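Local coordinates for Ketoacyl_synth_N domain-containing protein (Photorhabdus luminescens subsp. laumondii, PDB 6SMO) that probably takes part in ketoacyl-synthase chemistry that lengthens acyl or polyketide chains, as a thiolase-fold subunit of a multiprotein assembly, at residues R61-K65 and I66-S70; M79-K82 and A83-L86; T290-A293 and F294-E298; D311-F314 and S315-V319. All coordinates share one frame; numbering follows the deposited sequence.

Contact 1: R61-K65 and I66-S70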
loop_
_atom_site.group_PDB
_atom_site.type_symbol
_atom_site.label_atom_id
_atom_site.label_comp_id
_atom_site.label_asym_id
_atom_site.label_seq_id
_atom_site.Cartn_x
_atom_site.Cartn_y
_atom_site.Cartn_z
ATOM N N ARG C 61 -11.380 22.151 -0.476
ATOM C CA ARG C 61 -11.363 21.428 0.827
ATOM C C ARG C 61 -10.476 20.184 0.696
ATOM O O ARG C 61 -9.560 20.026 1.527
ATOM C CB ARG C 61 -12.775 21.037 1.279
ATOM C CG ARG C 61 -12.874 20.679 2.755
ATOM C CD ARG C 61 -14.299 20.442 3.217
ATOM N NE ARG C 61 -14.407 20.320 4.667
ATOM C CZ ARG C 61 -15.551 20.223 5.344
ATOM N NH1 ARG C 61 -16.712 20.235 4.708
ATOM N NH2 ARG C 61 -15.533 20.116 6.662
ATOM N N LEU C 62 -10.730 19.357 -0.323
ATOM C CA LEU C 62 -10.019 18.074 -0.577
ATOM C C LEU C 62 -8.589 18.345 -1.066
ATOM O O LEU C 62 -7.676 17.628 -0.616
ATOM C CB LEU C 62 -10.804 17.256 -1.610
ATOM C CG LEU C 62 -10.157 15.945 -2.057
ATOM C CD1 LEU C 62 -9.880 15.031 -0.873
ATOM C CD2 LEU C 62 -11.030 15.232 -3.079
ATOM N N ARG C 63 -8.406 19.322 -1.961
ATOM C CA ARG C 63 -7.094 19.631 -2.597
ATOM C C ARG C 63 -6.089 20.084 -1.530
ATOM O O ARG C 63 -4.889 19.779 -1.683
ATOM C CB ARG C 63 -7.234 20.706 -3.678
ATOM C CG ARG C 63 -6.076 20.710 -4.666
ATOM C CD ARG C 63 -6.015 21.934 -5.558
ATOM N NE ARG C 63 -5.237 21.647 -6.756
ATOM C CZ ARG C 63 -3.913 21.499 -6.801
ATOM N NH1 ARG C 63 -3.323 21.229 -7.954
ATOM N NH2 ARG C 63 -3.179 21.620 -5.707
ATOM N N ARG C 64 -6.573 20.786 -0.499
ATOM C CA ARG C 64 -5.774 21.315 0.640
ATOM C C ARG C 64 -4.995 20.180 1.321
ATOM O O ARG C 64 -3.849 20.430 1.740
ATOM C CB ARG C 64 -6.694 21.989 1.665
ATOM C CG ARG C 64 -6.068 23.168 2.397
ATOM C CD ARG C 64 -6.601 23.316 3.810
ATOM N NE ARG C 64 -5.857 22.483 4.747
ATOM C CZ ARG C 64 -4.645 22.765 5.225
ATOM N NH1 ARG C 64 -4.060 21.929 6.066
ATOM N NH2 ARG C 64 -4.017 23.872 4.863
ATOM N N LYS C 65 -5.594 18.986 1.417
ATOM C CA LYS C 65 -5.161 17.891 2.330
ATOM C C LYS C 65 -4.578 16.700 1.554
ATOM O O LYS C 65 -4.368 15.649 2.195
ATOM C CB LYS C 65 -6.339 17.445 3.207
ATOM C CG LYS C 65 -7.584 16.972 2.465
ATOM C CD LYS C 65 -8.746 16.640 3.378
ATOM C CE LYS C 65 -9.523 17.865 3.809
ATOM N NZ LYS C 65 -10.352 17.602 5.009
ATOM N N ILE C 66 -4.303 16.845 0.251
ATOM C CA ILE C 66 -3.712 15.762 -0.599
ATOM C C ILE C 66 -2.473 16.294 -1.331
ATOM O O ILE C 66 -2.429 17.503 -1.630
ATOM C CB ILE C 66 -4.750 15.177 -1.580
ATOM C CG1 ILE C 66 -5.211 16.203 -2.620
ATOM C CG2 ILE C 66 -5.918 14.571 -0.813
ATOM C CD1 ILE C 66 -6.143 15.646 -3.675
ATOM N N ASP C 67 -1.516 15.401 -1.612
ATOM C CA ASP C 67 -0.271 15.688 -2.375
ATOM C C ASP C 67 -0.605 15.718 -3.872
ATOM O O ASP C 67 -1.687 15.225 -4.245
ATOM C CB ASP C 67 0.814 14.654 -2.063
ATOM C CG ASP C 67 2.188 15.030 -2.592
ATOM O OD1 ASP C 67 2.914 15.743 -1.876
ATOM O OD2 ASP C 67 2.513 14.617 -3.722
ATOM N N GLU C 68 0.299 16.268 -4.690
ATOM C CA GLU C 68 0.108 16.492 -6.150
ATOM C C GLU C 68 0.001 15.159 -6.905
ATOM O O GLU C 68 -0.643 15.155 -7.972
ATOM C CB GLU C 68 1.248 17.347 -6.711
ATOM C CG GLU C 68 1.190 18.800 -6.272
ATOM C CD GLU C 68 -0.048 19.555 -6.727
ATOM O OE1 GLU C 68 -0.424 19.418 -7.910
ATOM O OE2 GLU C 68 -0.640 20.271 -5.895
ATOM N N PHE C 69 0.598 14.075 -6.397
ATOM C CA PHE C 69 0.570 12.735 -7.046
ATOM C C PHE C 69 -0.860 12.180 -7.001
ATOM O O PHE C 69 -1.270 11.506 -7.966
ATOM C CB PHE C 69 1.599 11.783 -6.422
ATOM C CG PHE C 69 1.097 10.919 -5.292
ATOM C CD1 PHE C 69 1.123 11.376 -3.984
ATOM C CD2 PHE C 69 0.620 9.639 -5.533
ATOM C CE1 PHE C 69 0.670 10.579 -2.943
ATOM C CE2 PHE C 69 0.166 8.842 -4.491
ATOM C CZ PHE C 69 0.193 9.313 -3.198
ATOM N N SER C 70 -1.597 12.463 -5.920
ATOM C CA SER C 70 -3.035 12.120 -5.760
ATOM C C SER C 70 -3.890 13.018 -6.665
ATOM O O SER C 70 -4.896 12.518 -7.205
ATOM C CB SER C 70 -3.471 12.207 -4.318
ATOM O OG SER C 70 -2.914 11.146 -3.557
#
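From R63 to I66 the backbone folds through a type I beta turn, and the overlapping K65 N to L62 O bond is 3.2 Å. Across this bend R63 and E68 form a salt bridge. The stronger arm is R63 NH2 to E68 OE2, 2.9 Å with an N-H...O angle of 148°, received on the syn lone pair; the partner arm, R63 NH1 to E68 OE1 at 3.4 Å, is weak. The guanidinium and carboxylate planes lie 30° apart, so the pairing is skewed rather than coplanar. R63 reaches it with a chain extended from CG to NE, whereas E68 bends at its second torsion. This places the ion pair over the short link between helix 60-63 and helix 68-84, whose N-cap is D67: F69 N gives a weak capping bond of 3.3 Å to D67 OD2. On the buried side I66 fits against the backbone and side chain of L62, CG1 lying 3.5 Å from L62 O and CG2 4.0 Å from L62 CD1, while both L62 and I66 also touch Q141 of helix 137-146. K65 NZ is bonded to Y128, and R64 forms a salt bridge with an acidic side chain of another protein's chain.

Contact 2: M79-K82 and A83-L86; sequences MALK and ASRL
The flat groups of L81 and its neighbours that S84 and A83 approach are peptide carbonyls. Over the plane of the L81 carbonyl stands the S84 hydroxyl: OG donates to L81 O at 2.7 Å from 39° out of that plane, so it does not lie on a lone pair. The same oxygen also takes a weak bond from R85 N at 3.2 Å, which gives it two donors. At the M79 carbonyl the A83 N-H comes in tilted by 27° from the plane, with A83 N 3.2 Å from M79 O. S84 N binds A80 O in a similar tilted way. The S84 bond back to the carbonyl three residues earlier depends on its first torsion, 68°, which sets OG between the backbone N and the carbonyl carbon. All this belongs to the C-terminal part of helix 68-84, which R85 leaves with positive phi; S84 O, near that end, is bonded by R236 NH1. Beyond the turn, L86 folds back so that its CD1 lies 4.0 Å from L81 CD2, the two leucines crossing at a slant. They face strand 180-187, L81 on L182 and L86 on V180, while A80, S84 and L86 all touch V226 of strand 218-229. On the exposed flank A83 CB sits 3.6 Å from M79 O, and R85 CG comes 3.9 Å from K82 O.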
loop_
_atom_site.group_PDB
_atom_site.type_symbol
_atom_site.label_atom_id
_atom_site.label_comp_id
_atom_site.label_asym_id
_atom_site.label_seq_id
_atom_site.Cartn_x
_atom_site.Cartn_y
_atom_site.Cartn_z
ATOM N N MET C 79 -10.857 11.657 -16.592
ATOM C CA MET C 79 -10.722 11.676 -18.076
ATOM C C MET C 79 -11.017 10.279 -18.640
ATOM O O MET C 79 -11.717 10.197 -19.668
ATOM C CB MET C 79 -9.314 12.107 -18.502
ATOM C CG MET C 79 -9.052 13.589 -18.314
ATOM S SD MET C 79 -7.302 14.022 -18.498
ATOM C CE MET C 79 -7.335 15.731 -17.960
ATOM N N ALA C 80 -10.504 9.232 -17.984
ATOM C CA ALA C 80 -10.633 7.813 -18.394
ATOM C C ALA C 80 -12.096 7.358 -18.283
ATOM O O ALA C 80 -12.568 6.673 -19.212
ATOM C CB ALA C 80 -9.718 6.951 -17.558
ATOM N N LEU C 81 -12.781 7.722 -17.194
ATOM C CA LEU C 81 -14.203 7.359 -16.937
ATOM C C LEU C 81 -15.121 8.090 -17.926
ATOM O O LEU C 81 -16.159 7.508 -18.298
ATOM C CB LEU C 81 -14.577 7.701 -15.490
ATOM C CG LEU C 81 -14.058 6.737 -14.424
ATOM C CD1 LEU C 81 -14.269 7.310 -13.030
ATOM C CD2 LEU C 81 -14.725 5.374 -14.541
ATOM N N LYS C 82 -14.760 9.315 -18.325
ATOM C CA LYS C 82 -15.556 10.155 -19.261
ATOM C C LYS C 82 -15.479 9.553 -20.670
ATOM O O LYS C 82 -16.503 9.586 -21.380
ATOM C CB LYS C 82 -15.063 11.607 -19.259
ATOM C CG LYS C 82 -16.157 12.657 -19.399
ATOM C CD LYS C 82 -16.930 12.884 -18.116
ATOM C CE LYS C 82 -18.059 13.881 -18.266
ATOM N NZ LYS C 82 -18.688 14.193 -16.961
ATOM N N ALA C 83 -14.308 9.030 -21.050
ATOM C CA ALA C 83 -14.040 8.382 -22.355
ATOM C C ALA C 83 -14.784 7.042 -22.442
ATOM O O ALA C 83 -15.252 6.702 -23.546
ATOM C CB ALA C 83 -12.554 8.197 -22.545
ATOM N N SER C 84 -14.884 6.315 -21.323
ATOM C CA SER C 84 -15.547 4.987 -21.220
ATOM C C SER C 84 -17.070 5.138 -21.330
ATOM O O SER C 84 -17.722 4.167 -21.763
ATOM C CB SER C 84 -15.158 4.278 -19.946
ATOM O OG SER C 84 -15.691 4.944 -18.812
ATOM N N ARG C 85 -17.604 6.302 -20.938
ATOM C CA ARG C 85 -19.052 6.652 -20.984
ATOM C C ARG C 85 -19.831 5.772 -19.995
ATOM O O ARG C 85 -20.997 5.444 -20.290
ATOM C CB ARG C 85 -19.600 6.516 -22.411
ATOM C CG ARG C 85 -18.859 7.346 -23.449
ATOM C CD ARG C 85 -19.236 6.973 -24.870
ATOM N NE ARG C 85 -18.437 7.688 -25.859
ATOM C CZ ARG C 85 -18.485 7.486 -27.175
ATOM N NH1 ARG C 85 -17.711 8.197 -27.978
ATOM N NH2 ARG C 85 -19.299 6.578 -27.688
ATOM N N LEU C 86 -19.213 5.422 -18.861
ATOM C CA LEU C 86 -19.843 4.620 -17.774
ATOM C C LEU C 86 -20.825 5.506 -16.999
ATOM O O LEU C 86 -20.432 6.627 -16.619
ATOM C CB LEU C 86 -18.761 4.071 -16.838
ATOM C CG LEU C 86 -18.043 2.807 -17.313
ATOM C CD1 LEU C 86 -16.749 2.597 -16.541
ATOM C CD2 LEU C 86 -18.942 1.587 -17.184
#

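Contact 3: T290-A293 and F294-E298; sequences TSKA and FSNKE
In the crossover helix 286-296 of a beta-alpha-beta unit, between the parallel strands 275-278 and 302-304, T290 and F294 meet one turn apart near the C-terminal end. Their side chains run side by side in the same direction, with T290 CG2 3.7 Å from F294 CE2. One face of the F294 ring carries T290 O, which lies 3.3 Å above the ring plane and is displaced toward the rim; that oxygen also accepts F294 N at 3.1 Å. F294 makes edge-to-face stacks with F277 of strand 275-278 and with F269, which places this flank of the helix against the interior. The next rung is S295 N to S291 O at 2.9 Å. On the exposed flank N296 folds back along the helix, its CG 3.3 Å from K292 O, while its backbone N binds that oxygen at 3.2 Å. K292 bends at its second torsion, which brings NZ to 3.5 Å from N296 ND2. The final rung, K297 N to A293 O, is weak at 3.4 Å, and E298 then leaves the helix with phi of 56°, the positive value and paired backward bonds of a Schellman motif.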
loop_
_atom_site.group_PDB
_atom_site.type_symbol
_atom_site.label_atom_id
_atom_site.label_comp_id
_atom_site.label_asym_id
_atom_site.label_seq_id
_atom_site.Cartn_x
_atom_site.Cartn_y
_atom_site.Cartn_z
ATOM N N THR C 290 16.876 -8.925 -25.901
ATOM C CA THR C 290 15.430 -9.152 -26.184
ATOM C C THR C 290 15.261 -9.699 -27.608
ATOM O O THR C 290 14.433 -10.615 -27.786
ATOM C CB THR C 290 14.598 -7.880 -25.970
ATOM O OG1 THR C 290 15.030 -7.243 -24.768
ATOM C CG2 THR C 290 13.114 -8.165 -25.882
ATOM N N SER C 291 16.006 -9.155 -28.577
ATOM C CA SER C 291 15.990 -9.575 -30.005
ATOM C C SER C 291 16.517 -11.009 -30.143
ATOM O O SER C 291 16.010 -11.739 -31.017
ATOM C CB SER C 291 16.781 -8.623 -30.865
ATOM O OG SER C 291 16.231 -7.314 -30.809
ATOM N N LYS C 292 17.497 -11.388 -29.314
ATOM C CA LYS C 292 18.115 -12.742 -29.302
ATOM C C LYS C 292 17.095 -13.757 -28.769
ATOM O O LYS C 292 17.066 -14.889 -29.289
ATOM C CB LYS C 292 19.399 -12.741 -28.465
ATOM C CG LYS C 292 20.388 -13.854 -28.792
ATOM C CD LYS C 292 20.200 -15.112 -27.972
ATOM C CE LYS C 292 21.213 -16.185 -28.306
ATOM N NZ LYS C 292 20.898 -17.466 -27.631
ATOM N N ALA C 293 16.293 -13.361 -27.774
ATOM C CA ALA C 293 15.211 -14.178 -27.174
ATOM C C ALA C 293 14.110 -14.428 -28.213
ATOM O O ALA C 293 13.551 -15.543 -28.218
ATOM C CB ALA C 293 14.667 -13.500 -25.941
ATOM N N PHE C 294 13.812 -13.430 -29.054
ATOM C CA PHE C 294 12.814 -13.511 -30.155
ATOM C C PHE C 294 13.359 -14.391 -31.287
ATOM O O PHE C 294 12.564 -15.130 -31.900
ATOM C CB PHE C 294 12.449 -12.119 -30.678
ATOM C CG PHE C 294 11.682 -11.239 -29.720
ATOM C CD1 PHE C 294 10.752 -11.772 -28.839
ATOM C CD2 PHE C 294 11.868 -9.864 -29.725
ATOM C CE1 PHE C 294 10.046 -10.953 -27.968
ATOM C CE2 PHE C 294 11.158 -9.047 -28.858
ATOM C CZ PHE C 294 10.250 -9.593 -27.981
ATOM N N SER C 295 14.667 -14.304 -31.555
ATOM C CA SER C 295 15.385 -15.103 -32.585
ATOM C C SER C 295 15.277 -16.598 -32.257
ATOM O O SER C 295 15.109 -17.397 -33.199
ATOM C CB SER C 295 16.823 -14.666 -32.704
ATOM O OG SER C 295 17.449 -15.278 -33.822
ATOM N N ASN C 296 15.359 -16.951 -30.968
ATOM C CA ASN C 296 15.272 -18.347 -30.458
ATOM C C ASN C 296 13.853 -18.892 -30.673
ATOM O O ASN C 296 13.731 -20.077 -31.043
ATOM C CB ASN C 296 15.664 -18.441 -28.980
ATOM C CG ASN C 296 17.116 -18.101 -28.720
ATOM O OD1 ASN C 296 17.982 -18.355 -29.555
ATOM N ND2 ASN C 296 17.395 -17.533 -27.559
ATOM N N LYS C 297 12.829 -18.057 -30.453
ATOM C CA LYS C 297 11.390 -18.440 -30.504
ATOM C C LYS C 297 10.803 -18.167 -31.898
ATOM O O LYS C 297 9.577 -18.355 -32.056
ATOM C CB LYS C 297 10.605 -17.682 -29.426
ATOM C CG LYS C 297 10.837 -18.158 -27.999
ATOM C CD LYS C 297 10.176 -19.486 -27.688
ATOM C CE LYS C 297 10.384 -19.938 -26.258
ATOM N NZ LYS C 297 9.512 -19.198 -25.316
ATOM N N GLU C 298 11.633 -17.756 -32.864
ATOM C CA GLU C 298 11.231 -17.460 -34.268
ATOM C C GLU C 298 10.110 -16.411 -34.267
ATOM O O GLU C 298 9.045 -16.675 -34.863
ATOM C CB GLU C 298 10.808 -18.743 -34.991
ATOM C CG GLU C 298 11.973 -19.601 -35.450
ATOM C CD GLU C 298 12.548 -19.221 -36.805
ATOM O OE1 GLU C 298 12.911 -20.138 -37.569
ATOM O OE2 GLU C 298 12.632 -18.010 -37.094
#

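Contact 4: D311-F314 and S315-V319; sequences DNQF and SVSGV
Q313 lies obliquely over V316: its NE2 comes to 3.6 Å from V316 CG1, and its CB to 3.7 Å from V316 CB. The extended glutamine chain thus runs past the valine from near the main chain to its amide. The backbone N of the same glutamine is held by S317, whose OG accepts it at 2.8 Å with an N-H...O angle of 154°. With chi1 of -70°, the S317 hydroxyl sits beside its own backbone N and opposite its carbonyl carbon, and from there it reaches across the turn. Two weak backbone bonds close the loop, V316 N to Q313 O at 3.3 Å and S317 N to F314 O at 3.0 Å. This buried irregular segment, near the centre of the chain, links helix 307-310 to helix 319-329, with G318 at the N-cap of the latter. F314 takes positive phi, 61°, and its N-H gives a weak bond to N312 OD1 at 3.3 Å. The other end of that amide, N312 ND2, stands 3.7 Å above the F314 ring plane, offset toward the rim. F314 also stacks edge-to-face with F104 and packs on Y162 of the PKS_KS domain-containing protein's chain. Polar ends reach into the surrounding strands: S315 OG bonds E187 OE1 and G101 O, while D311 OD2 forms a salt bridge with R47.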
loop_
_atom_site.group_PDB
_atom_site.type_symbol
_atom_site.label_atom_id
_atom_site.label_comp_id
_atom_site.label_asym_id
_atom_site.label_seq_id
_atom_site.Cartn_x
_atom_site.Cartn_y
_atom_site.Cartn_z
ATOM N N ASP C 311 10.296 9.955 -21.466
ATOM C CA ASP C 311 11.240 10.041 -20.308
ATOM C C ASP C 311 10.975 8.952 -19.257
ATOM O O ASP C 311 10.044 8.166 -19.404
ATOM C CB ASP C 311 11.423 11.447 -19.721
ATOM C CG ASP C 311 11.486 12.564 -20.741
ATOM O OD1 ASP C 311 12.417 12.564 -21.553
ATOM O OD2 ASP C 311 10.591 13.410 -20.713
ATOM N N ASN C 312 11.753 8.955 -18.182
ATOM C CA ASN C 312 11.544 7.941 -17.124
ATOM C C ASN C 312 10.503 8.500 -16.156
ATOM O O ASN C 312 10.754 9.551 -15.576
ATOM C CB ASN C 312 12.858 7.604 -16.424
ATOM C CG ASN C 312 12.757 6.401 -15.517
ATOM O OD1 ASN C 312 11.801 5.647 -15.592
ATOM N ND2 ASN C 312 13.740 6.212 -14.666
ATOM N N GLN C 313 9.364 7.825 -16.030
ATOM C CA GLN C 313 8.291 8.281 -15.114
ATOM C C GLN C 313 8.103 7.266 -13.986
ATOM O O GLN C 313 7.130 7.417 -13.245
ATOM C CB GLN C 313 6.990 8.460 -15.889
ATOM C CG GLN C 313 7.150 9.253 -17.175
ATOM C CD GLN C 313 5.829 9.428 -17.875
ATOM O OE1 GLN C 313 5.575 8.843 -18.922
ATOM N NE2 GLN C 313 4.969 10.233 -17.286
ATOM N N PHE C 314 9.002 6.282 -13.882
ATOM C CA PHE C 314 8.894 5.208 -12.859
ATOM C C PHE C 314 7.598 4.425 -13.070
ATOM O O PHE C 314 7.447 3.839 -14.136
ATOM C CB PHE C 314 9.169 5.718 -11.446
ATOM C CG PHE C 314 10.512 6.384 -11.337
ATOM C CD1 PHE C 314 11.648 5.639 -11.097
ATOM C CD2 PHE C 314 10.642 7.745 -11.538
ATOM C CE1 PHE C 314 12.888 6.247 -11.030
ATOM C CE2 PHE C 314 11.879 8.353 -11.469
ATOM C CZ PHE C 314 12.997 7.602 -11.214
ATOM N N SER C 315 6.706 4.434 -12.083
ATOM C CA SER C 315 5.445 3.652 -12.139
ATOM C C SER C 315 4.571 4.054 -13.332
ATOM O O SER C 315 3.854 3.196 -13.839
ATOM C CB SER C 315 4.700 3.687 -10.836
ATOM O OG SER C 315 4.205 4.983 -10.570
ATOM N N VAL C 316 4.544 5.334 -13.687
ATOM C CA VAL C 316 3.742 5.800 -14.854
ATOM C C VAL C 316 4.306 5.182 -16.140
ATOM O O VAL C 316 3.519 4.913 -17.053
ATOM C CB VAL C 316 3.640 7.335 -14.909
ATOM C CG1 VAL C 316 2.641 7.795 -15.952
ATOM C CG2 VAL C 316 3.272 7.905 -13.555
ATOM N N SER C 317 5.629 5.047 -16.235
ATOM C CA SER C 317 6.261 4.420 -17.424
ATOM C C SER C 317 5.731 2.993 -17.584
ATOM O O SER C 317 5.712 2.247 -16.604
ATOM C CB SER C 317 7.747 4.437 -17.322
ATOM O OG SER C 317 8.230 5.754 -17.467
ATOM N N GLY C 318 5.385 2.618 -18.808
ATOM C CA GLY C 318 4.769 1.301 -19.061
ATOM C C GLY C 318 3.252 1.386 -19.045
ATOM O O GLY C 318 2.618 0.718 -19.885
ATOM N N VAL C 319 2.691 2.178 -18.124
ATOM C CA VAL C 319 1.223 2.434 -18.002
ATOM C C VAL C 319 0.806 3.421 -19.100
ATOM O O VAL C 319 -0.178 3.127 -19.807
ATOM C CB VAL C 319 0.846 2.952 -16.599
ATOM C CG1 VAL C 319 -0.632 3.298 -16.498
ATOM C CG2 VAL C 319 1.235 1.965 -15.509
#

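Overall arrangement
Read from the N terminus, the four contacts follow in series; none nests in or crosses another, since each joins directly adjoining segments. Contact 1 closes the bend into helix 68-84 and contact 2 terminates that same helix, their centres about 22 Å apart. Contact 3 ends helix 286-296 in its beta-alpha-beta unit, on the other side of the chain's centre from contact 1, about 46 Å away between centres. Contact 4 closes the loop leading into helix 319-329, and its centre lies about 6 Å from that of the chain. Strands 180-187 and 218-229 border both contacts 2 and 4, whose nearest atoms are nevertheless about 10 Å apart.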